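PDB 2P2W: citrate synthase from Thermotoga maritima, which catalyses the condensation of oxaloacetate with acetyl-CoA, followed by hydrolysis, to give citrate and CoA, a step of the tricarboxylic acid cycle. Local coordinates for the interface of chains A and B. Sequence-based numbering; all coordinates share one arbitrary frame. Chains: chain A/B, Citrate synthase.

The interface of chains A and B. Residues chain A 336, 339, 341-342; chain B 4-5, 251.
This polar patch, one of a symmetry-related pair in the two-fold interface of the citrate synthase homodimer, ties the N-terminal segment of one subunit to the loop that follows helix 317-337 of the other, and illustrates how backbone carbonyls of a loop can be read by long basic side chains of a partner. B:Lys4 carries the larger share. Its CG lies anti to the backbone N (chi1 -162°) and the chain runs out extended from there, sending the ammonium obliquely across A:Asp339. NZ donates a hydrogen bond to the main-chain O of A:Asp339 (2.6 Å), lying in the carbonyl plane, and forms a salt bridge with carboxylate OD2 at 3.0 Å. Water 2 joins the same NZ to the carbonyl O of A:Tyr336, so the amine is gripped by several oxygens and is likely to stay protonated. Further back, the tip of A:Tyr336 meets the lysine's methylenes, CE1 standing 3.9 Å from B:Lys4 CE. An alanine in place of B:Lys4 removes the ammonium and its methylenes, and would probably leave the N-terminal segment more loosely held against the loop. The phenol is itself fixed within chain A: its OH bonds to a lone pair of A:Lys341 O at 2.7 Å, while water 1 links it to B:Gly5 N. A:Lys341, bent at chi2 (64°), lays CG against B:Gly5 CA and crosses B:Arg251 obliquely; A:Lys341 NZ comes within 4.1 Å of B:Arg251 NH2, a like-charge proximity that is likely to be mildly repulsive. B:Arg251, bent at chi2 and chi3, spans both subunits: NH1 bonds to B:Gly5 O at 2.9 Å, holding the guanidinium's orientation, and NH2 donates to A:Leu342 O at 2.8 Å from above the carbonyl plane, 40° out of it.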
loop_
_atom_site.group_PDB
_atom_site.type_symbol
_atom_site.label_atom_id
_atom_site.label_comp_id
_atom_site.label_asym_id
_atom_site.label_seq_id
_atom_site.Cartn_x
_atom_site.Cartn_y
_atom_site.Cartn_z
ATOM N N TYR A 336 4.042 -14.257 -7.746
ATOM C CA TYR A 336 5.096 -13.303 -8.081
ATOM C C TYR A 336 6.412 -13.490 -7.322
ATOM O O TYR A 336 7.487 -13.528 -7.931
ATOM C CB TYR A 336 4.617 -11.875 -7.845
ATOM C CG TYR A 336 5.547 -10.842 -8.431
ATOM C CD1 TYR A 336 5.519 -10.549 -9.798
ATOM C CD2 TYR A 336 6.477 -10.177 -7.634
ATOM C CE1 TYR A 336 6.393 -9.621 -10.355
ATOM C CE2 TYR A 336 7.358 -9.247 -8.180
ATOM C CZ TYR A 336 7.310 -8.974 -9.540
ATOM O OH TYR A 336 8.169 -8.052 -10.088
ATOM N N ASP A 339 9.432 -16.077 -7.931
ATOM C CA ASP A 339 10.538 -15.613 -8.739
ATOM C C ASP A 339 10.544 -14.072 -8.748
ATOM O O ASP A 339 10.291 -13.427 -9.757
ATOM C CB ASP A 339 10.307 -16.141 -10.156
ATOM C CG ASP A 339 11.479 -15.764 -11.040
ATOM O OD1 ASP A 339 12.598 -15.765 -10.532
ATOM O OD2 ASP A 339 11.267 -15.519 -12.223
ATOM N N LYS A 341 11.224 -9.963 -8.284
ATOM C CA LYS A 341 11.936 -8.910 -8.978
ATOM C C LYS A 341 11.428 -7.593 -8.405
ATOM O O LYS A 341 10.238 -7.290 -8.485
ATOM C CB LYS A 341 11.655 -8.973 -10.480
ATOM C CG LYS A 341 12.337 -7.887 -11.295
ATOM C CD LYS A 341 13.846 -7.997 -11.236
ATOM C CE LYS A 341 14.498 -7.066 -12.252
ATOM N NZ LYS A 341 15.981 -7.180 -12.229
ATOM N N LEU A 342 12.327 -6.821 -7.805
ATOM C CA LEU A 342 11.955 -5.535 -7.239
ATOM C C LEU A 342 11.328 -4.682 -8.341
ATOM O O LEU A 342 11.831 -4.653 -9.460
ATOM C CB LEU A 342 13.197 -4.821 -6.696
ATOM C CG LEU A 342 12.974 -3.416 -6.132
ATOM C CD1 LEU A 342 12.334 -3.520 -4.751
ATOM C CD2 LEU A 342 14.306 -2.676 -6.043
ATOM N N LYS B 4 9.341 -7.039 -16.521
ATOM C CA LYS B 4 9.357 -7.361 -15.100
ATOM C C LYS B 4 10.315 -6.449 -14.336
ATOM O O LYS B 4 11.484 -6.327 -14.696
ATOM C CB LYS B 4 9.768 -8.819 -14.922
ATOM C CG LYS B 4 9.421 -9.419 -13.576
ATOM C CD LYS B 4 9.686 -10.909 -13.604
ATOM C CE LYS B 4 9.037 -11.619 -12.438
ATOM N NZ LYS B 4 9.674 -12.945 -12.226
ATOM N N GLY B 5 9.813 -5.810 -13.283
ATOM C CA GLY B 5 10.651 -4.914 -12.502
ATOM C C GLY B 5 10.545 -3.468 -12.959
ATOM O O GLY B 5 10.919 -2.549 -12.228
ATOM N N ARG B 251 19.037 0.029 -7.991
ATOM C CA ARG B 251 18.414 -0.058 -9.301
ATOM C C ARG B 251 18.915 1.061 -10.221
ATOM O O ARG B 251 19.092 0.853 -11.423
ATOM C CB ARG B 251 16.887 0.029 -9.144
ATOM C CG ARG B 251 16.094 0.166 -10.446
ATOM C CD ARG B 251 16.291 -1.024 -11.366
ATOM N NE ARG B 251 15.917 -2.296 -10.748
ATOM C CZ ARG B 251 14.689 -2.812 -10.738
ATOM N NH1 ARG B 251 13.677 -2.169 -11.315
ATOM N NH2 ARG B 251 14.482 -3.994 -10.169
HETATM O O HOH W 1 7.217 -6.409 -12.288
HETATM O O HOH W 2 7.374 -13.936 -10.830
#